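Local coordinates for protein uronate isomerase (Bacillus halodurans C-125, PDB 3HKA) that probably interconverts D-glucuronate and D-fructuronate, as uronate isomerases do, at a zinc-containing active site of the amidohydrolase superfamily, at residues R170-L175 and M220-P225; A256-V261 and M320-W325. One frame throughout, in Å; residues are numbered along the deposited sequence.

In the fold
Contacts 1 and 2 illustrate how residues on and just beyond different strands of the barrel typical of the amidohydrolase superfamily together hold one ligand. Their centres lie about 12 Å apart, and strands 220-224 and 255-262 are neighbours in one sheet, probably hydrogen-bonded through Met-220 O to Ala-256 N and Leu-224 N to Met-258 O, each 2.7 Å. D-fructuronate bridges the two: contact 1 takes its carboxylate with Arg-170, contact 2 its O2 hydroxyl with Trp-325. Between them Met-258 CE packs 3.2 Å from Arg-170 NH1. The active-site zinc lies about 5 Å from the side chain of Arg-170 and about 4 Å from that of Trp-325.

Contact 1: residues R170-L175 and M220-P225; sequences RLDPLL and MAVSLP. With FIX (D-fructuronic acid), chain D.
Both carboxylate oxygens of Asp-172 are gripped twice, once by Ser-223 across the contact and once by Arg-170 two residues earlier. Ser-223 OG gives a short bond of 2.5 Å to Asp-172 OD2 on its syn side, while Ser-223 N reaches Asp-172 OD1 at 3.1 Å. Arg-170 approaches side-on: NE lies 2.6 Å from Asp-172 OD1 in a salt bridge, and NH2 donates to Asp-172 OD2. On OD1 the arginine NE and the serine amide arrive from opposite faces of the carboxylate plane. This second-shell aspartate thereby fixes the rotation of the guanidinium, which turns one N-H of NH1 and one of NH2 to the D-fructuronate carboxylate. Arg-170 NH2 donates to ligand O1B at 2.6 Å, and NH1 to O1A at 3.1 Å, both nearly straight. With CG anti to the backbone N (chi1 -172°) and a bend at chi2, the arginine brings CD past Ala-221 O. That carbonyl accepts from Leu-171 N at 2.9 Å, continuing the parallel pairing of Arg-170 with Ala-221. Beyond the polar cluster, Leu-175 CD2 rests on Val-222 CG2. In the barrel sheet strand 220-224 lies between 169-170 and 255-262, with helix 235-250 packed against Leu-171 and Met-220, and helix 198-215 also touching Leu-171.

Contact 2: residues A256-V261 and M320-W325; sequences AMMIGV and MIFGCW. With FIX (D-fructuronic acid), chain D.
Met-258 packs over one face of the Trp-325 indole, its CB 3.7 Å from the centroid of the six-membered ring in a CH-pi contact. Further out, its SD makes an oblique Met-aromatic contact with the five-membered ring, and lies 4.2 Å from Phe-322 CZ, at the edge of that phenyl ring. A bend at the last torsion (chi3 -86°) turns the methyl to the substrate, Met-258 CE coming 3.1 Å from O1A of D-fructuronate. Next along, Ile-259 contributes its backbone: its O meets the indole edge near the ring plane, 3.8 Å from Trp-325 CZ3. Val-261 then brings CB to 4.2 Å from Trp-325 CH2. Held in this way, the indole directs Trp-325 NE1 at ligand O2, 2.8 Å away, in an almost straight hydrogen bond (174°). A leucine in place of Trp-325 would probably cost O2 of the sugar its N-H donor and deprive Met-258 of the flat surface it packs on. Phe-322 and Trp-325 stand in the loop that follows strand 319-321, and strand 296-300 lies between that strand and 255-262; its Thr-299 touches Trp-325 and hydrogen-bonds Phe-322 O, while strand 220-224 borders 255-262 on its other flank.

Contact 1: residues R170-L175 and M220-P225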
loop_
_atom_site.group_PDB
_atom_site.type_symbol
_atom_site.label_atom_id
_atom_site.label_comp_id
_atom_site.label_asym_id
_atom_site.label_seq_id
_atom_site.Cartn_x
_atom_site.Cartn_y
_atom_site.Cartn_z
ATOM N N ARG A 170 2.901 18.549 25.236
ATOM C CA ARG A 170 2.476 17.156 25.058
ATOM C C ARG A 170 1.501 16.789 26.181
ATOM O O ARG A 170 1.803 16.998 27.359
ATOM C CB ARG A 170 3.700 16.240 25.081
ATOM C CG ARG A 170 3.421 14.798 24.716
ATOM C CD ARG A 170 2.801 14.665 23.321
ATOM N NE ARG A 170 2.643 13.254 22.997
ATOM C CZ ARG A 170 3.475 12.563 22.228
ATOM N NH1 ARG A 170 4.522 13.152 21.674
ATOM N NH2 ARG A 170 3.287 11.262 22.065
ATOM N N LEU A 171 0.350 16.217 25.817
ATOM C CA LEU A 171 -0.689 15.902 26.796
ATOM C C LEU A 171 -1.222 14.469 26.898
ATOM O O LEU A 171 -2.308 14.258 27.436
ATOM C CB LEU A 171 -1.877 16.841 26.554
ATOM C CG LEU A 171 -1.567 18.345 26.602
ATOM C CD1 LEU A 171 -2.707 19.150 25.976
ATOM C CD2 LEU A 171 -1.343 18.763 28.053
ATOM N N ASP A 172 -0.478 13.488 26.404
ATOM C CA ASP A 172 -0.944 12.099 26.462
ATOM C C ASP A 172 -1.522 11.671 27.816
ATOM O O ASP A 172 -2.599 11.074 27.880
ATOM C CB ASP A 172 0.191 11.150 26.066
ATOM C CG ASP A 172 0.549 11.257 24.597
ATOM O OD1 ASP A 172 0.422 12.369 24.043
ATOM O OD2 ASP A 172 0.969 10.236 24.002
ATOM N N PRO A 173 -0.815 11.975 28.919
ATOM C CA PRO A 173 -1.303 11.594 30.248
ATOM C C PRO A 173 -2.674 12.176 30.579
ATOM O O PRO A 173 -3.516 11.507 31.171
ATOM C CB PRO A 173 -0.212 12.126 31.184
ATOM C CG PRO A 173 1.021 12.089 30.331
ATOM C CD PRO A 173 0.503 12.626 29.014
ATOM N N LEU A 174 -2.891 13.427 30.197
ATOM C CA LEU A 174 -4.154 14.096 30.465
ATOM C C LEU A 174 -5.314 13.507 29.667
ATOM O O LEU A 174 -6.370 13.201 30.222
ATOM C CB LEU A 174 -4.033 15.587 30.139
ATOM C CG LEU A 174 -5.300 16.425 30.327
ATOM C CD1 LEU A 174 -5.691 16.425 31.800
ATOM C CD2 LEU A 174 -5.052 17.847 29.839
ATOM N N LEU A 175 -5.101 13.347 28.363
ATOM C CA LEU A 175 -6.137 12.837 27.470
ATOM C C LEU A 175 -6.372 11.333 27.469
ATOM O O LEU A 175 -7.516 10.888 27.407
ATOM C CB LEU A 175 -5.858 13.303 26.036
ATOM C CG LEU A 175 -6.294 14.718 25.637
ATOM C CD1 LEU A 175 -5.711 15.747 26.582
ATOM C CD2 LEU A 175 -5.844 14.996 24.206
ATOM N N MET A 220 -0.092 22.144 20.779
ATOM C CA MET A 220 -0.362 21.153 21.812
ATOM C C MET A 220 -0.413 19.834 21.050
ATOM O O MET A 220 -0.859 19.802 19.902
ATOM C CB MET A 220 -1.696 21.436 22.502
ATOM C CG MET A 220 -1.654 22.652 23.422
ATOM S SD MET A 220 -3.172 22.909 24.351
ATOM C CE MET A 220 -4.151 23.870 23.154
ATOM N N ALA A 221 0.043 18.749 21.667
ATOM C CA ALA A 221 0.071 17.470 20.969
ATOM C C ALA A 221 -0.349 16.256 21.788
ATOM O O ALA A 221 -0.362 16.285 23.024
ATOM C CB ALA A 221 1.463 17.242 20.405
ATOM N N VAL A 222 -0.685 15.182 21.077
ATOM C CA VAL A 222 -1.087 13.932 21.706
ATOM C C VAL A 222 -0.920 12.793 20.704
ATOM O O VAL A 222 -1.131 12.985 19.504
ATOM C CB VAL A 222 -2.570 13.981 22.168
ATOM C CG1 VAL A 222 -3.503 13.991 20.957
ATOM C CG2 VAL A 222 -2.881 12.786 23.066
ATOM N N SER A 223 -0.500 11.624 21.182
ATOM C CA SER A 223 -0.374 10.467 20.302
ATOM C C SER A 223 -1.617 9.665 20.652
ATOM O O SER A 223 -2.004 9.591 21.818
ATOM C CB SER A 223 0.918 9.674 20.572
ATOM O OG SER A 223 0.900 9.001 21.812
ATOM N N LEU A 224 -2.254 9.086 19.643
ATOM C CA LEU A 224 -3.498 8.359 19.850
ATOM C C LEU A 224 -3.505 6.940 19.294
ATOM O O LEU A 224 -2.764 6.618 18.367
ATOM C CB LEU A 224 -4.635 9.180 19.235
ATOM C CG LEU A 224 -4.758 10.600 19.800
ATOM C CD1 LEU A 224 -5.511 11.507 18.817
ATOM C CD2 LEU A 224 -5.472 10.549 21.143
ATOM N N PRO A 225 -4.359 6.069 19.853
ATOM C CA PRO A 225 -4.455 4.673 19.411
ATOM C C PRO A 225 -5.223 4.508 18.100
ATOM O O PRO A 225 -5.922 5.416 17.675
ATOM C CB PRO A 225 -5.172 4.000 20.577
ATOM C CG PRO A 225 -6.145 5.058 20.992
ATOM C CD PRO A 225 -5.296 6.330 20.964
HETATM O O1A FIX D . 6.170 11.230 19.924
HETATM C C1 FIX D . 5.793 10.043 20.079
HETATM O O1B FIX D . 4.851 9.669 20.802
HETATM C C2 FIX D . 6.557 8.948 19.309
HETATM O O2 FIX D . 7.237 9.541 18.197
HETATM C C3 FIX D . 7.552 8.225 20.252
HETATM O O3 FIX D . 6.816 7.675 21.365
HETATM C C4 FIX D . 8.359 7.044 19.633
HETATM O O4 FIX D . 8.991 6.271 20.670
HETATM C C5 FIX D . 9.457 7.513 18.636
HETATM O O5 FIX D . 10.084 8.562 18.825
HETATM C C6 FIX D . 9.776 6.671 17.407
HETATM O O6 FIX D . 10.353 7.458 16.371
#

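Contact 2: residues A256-V261 and M320-W325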
loop_
_atom_site.group_PDB
_atom_site.type_symbol
_atom_site.label_atom_id
_atom_site.label_comp_id
_atom_site.label_asym_id
_atom_site.label_seq_id
_atom_site.Cartn_x
_atom_site.Cartn_y
_atom_site.Cartn_z
ATOM N N ALA A 256 -1.881 19.069 17.471
ATOM C CA ALA A 256 -1.209 18.006 16.742
ATOM C C ALA A 256 -1.654 16.638 17.226
ATOM O O ALA A 256 -1.617 16.353 18.426
ATOM C CB ALA A 256 0.293 18.141 16.896
ATOM N N MET A 257 -2.079 15.798 16.285
ATOM C CA MET A 257 -2.518 14.443 16.602
ATOM C C MET A 257 -1.642 13.438 15.855
ATOM O O MET A 257 -1.514 13.502 14.629
ATOM C CB MET A 257 -3.987 14.235 16.203
ATOM C CG MET A 257 -4.959 15.205 16.854
ATOM S SD MET A 257 -6.682 14.896 16.388
ATOM C CE MET A 257 -6.733 15.680 14.799
ATOM N N MET A 258 -1.030 12.523 16.601
ATOM C CA MET A 258 -0.186 11.487 16.014
ATOM C C MET A 258 -0.974 10.207 16.276
ATOM O O MET A 258 -0.946 9.637 17.365
ATOM C CB MET A 258 1.183 11.486 16.695
ATOM C CG MET A 258 1.757 12.895 16.803
ATOM S SD MET A 258 3.551 12.991 16.924
ATOM C CE MET A 258 3.776 12.794 18.629
ATOM N N ILE A 259 -1.689 9.774 15.250
ATOM C CA ILE A 259 -2.586 8.631 15.355
ATOM C C ILE A 259 -2.093 7.289 14.844
ATOM O O ILE A 259 -1.451 7.210 13.796
ATOM C CB ILE A 259 -3.904 8.973 14.630
ATOM C CG1 ILE A 259 -4.470 10.271 15.213
ATOM C CG2 ILE A 259 -4.899 7.822 14.754
ATOM C CD1 ILE A 259 -5.428 11.002 14.305
ATOM N N GLY A 260 -2.411 6.233 15.592
ATOM C CA GLY A 260 -2.042 4.898 15.159
ATOM C C GLY A 260 -1.176 4.040 16.059
ATOM O O GLY A 260 -0.946 2.873 15.744
ATOM N N VAL A 261 -0.697 4.584 17.174
ATOM C CA VAL A 261 0.165 3.800 18.054
ATOM C C VAL A 261 -0.593 2.939 19.068
ATOM O O VAL A 261 -1.493 3.416 19.750
ATOM C CB VAL A 261 1.186 4.718 18.805
ATOM C CG1 VAL A 261 0.449 5.739 19.669
ATOM C CG2 VAL A 261 2.132 3.870 19.657
ATOM N N MET A 320 -2.996 20.275 8.402
ATOM C CA MET A 320 -1.652 20.313 7.854
ATOM C C MET A 320 -1.073 18.959 8.213
ATOM O O MET A 320 -1.000 18.619 9.391
ATOM C CB MET A 320 -0.818 21.426 8.499
ATOM C CG MET A 320 0.650 21.442 8.054
ATOM S SD MET A 320 0.898 21.476 6.254
ATOM C CE MET A 320 0.376 23.158 5.865
ATOM N N ILE A 321 -0.697 18.165 7.218
ATOM C CA ILE A 321 -0.129 16.863 7.523
ATOM C C ILE A 321 1.376 16.994 7.540
ATOM O O ILE A 321 1.954 17.797 6.797
ATOM C CB ILE A 321 -0.562 15.770 6.513
ATOM C CG1 ILE A 321 -0.095 16.115 5.102
ATOM C CG2 ILE A 321 -2.078 15.612 6.559
ATOM C CD1 ILE A 321 -0.421 15.029 4.081
ATOM N N PHE A 322 2.014 16.214 8.402
ATOM C CA PHE A 322 3.457 16.293 8.523
ATOM C C PHE A 322 4.127 14.956 8.743
ATOM O O PHE A 322 3.521 14.016 9.261
ATOM C CB PHE A 322 3.818 17.221 9.691
ATOM C CG PHE A 322 3.519 16.635 11.046
ATOM C CD1 PHE A 322 4.494 15.918 11.739
ATOM C CD2 PHE A 322 2.262 16.783 11.624
ATOM C CE1 PHE A 322 4.224 15.360 12.986
ATOM C CE2 PHE A 322 1.979 16.226 12.876
ATOM C CZ PHE A 322 2.965 15.513 13.559
ATOM N N GLY A 323 5.390 14.912 8.332
ATOM C CA GLY A 323 6.260 13.764 8.499
ATOM C C GLY A 323 5.887 12.348 8.111
ATOM O O GLY A 323 4.756 12.041 7.732
ATOM N N CYS A 324 6.906 11.496 8.193
ATOM C CA CYS A 324 6.816 10.065 7.923
ATOM C C CYS A 324 7.214 9.507 9.281
ATOM O O CYS A 324 8.381 9.228 9.566
ATOM C CB CYS A 324 7.810 9.669 6.839
ATOM S SG CYS A 324 7.513 10.564 5.290
ATOM N N TRP A 325 6.201 9.379 10.122
ATOM C CA TRP A 325 6.355 8.953 11.496
ATOM C C TRP A 325 6.706 7.515 11.858
ATOM O O TRP A 325 6.048 6.564 11.431
ATOM C CB TRP A 325 5.080 9.366 12.247
ATOM C CG TRP A 325 5.103 9.166 13.729
ATOM C CD1 TRP A 325 6.158 9.381 14.575
ATOM C CD2 TRP A 325 3.990 8.807 14.560
ATOM N NE1 TRP A 325 5.765 9.185 15.880
ATOM C CE2 TRP A 325 4.441 8.830 15.898
ATOM C CE3 TRP A 325 2.652 8.471 14.301
ATOM C CZ2 TRP A 325 3.601 8.526 16.978
ATOM C CZ3 TRP A 325 1.815 8.172 15.376
ATOM C CH2 TRP A 325 2.296 8.201 16.697
HETATM O O1A FIX D . 6.170 11.230 19.924
HETATM C C1 FIX D . 5.793 10.043 20.079
HETATM O O1B FIX D . 4.851 9.669 20.802
HETATM C C2 FIX D . 6.557 8.948 19.309
HETATM O O2 FIX D . 7.237 9.541 18.197
HETATM C C3 FIX D . 7.552 8.225 20.252
HETATM O O3 FIX D . 6.816 7.675 21.365
HETATM C C4 FIX D . 8.359 7.044 19.633
HETATM O O4 FIX D . 8.991 6.271 20.670
HETATM C C5 FIX D . 9.457 7.513 18.636
HETATM O O5 FIX D . 10.084 8.562 18.825
HETATM C C6 FIX D . 9.776 6.671 17.407
HETATM O O6 FIX D . 10.353 7.458 16.371
#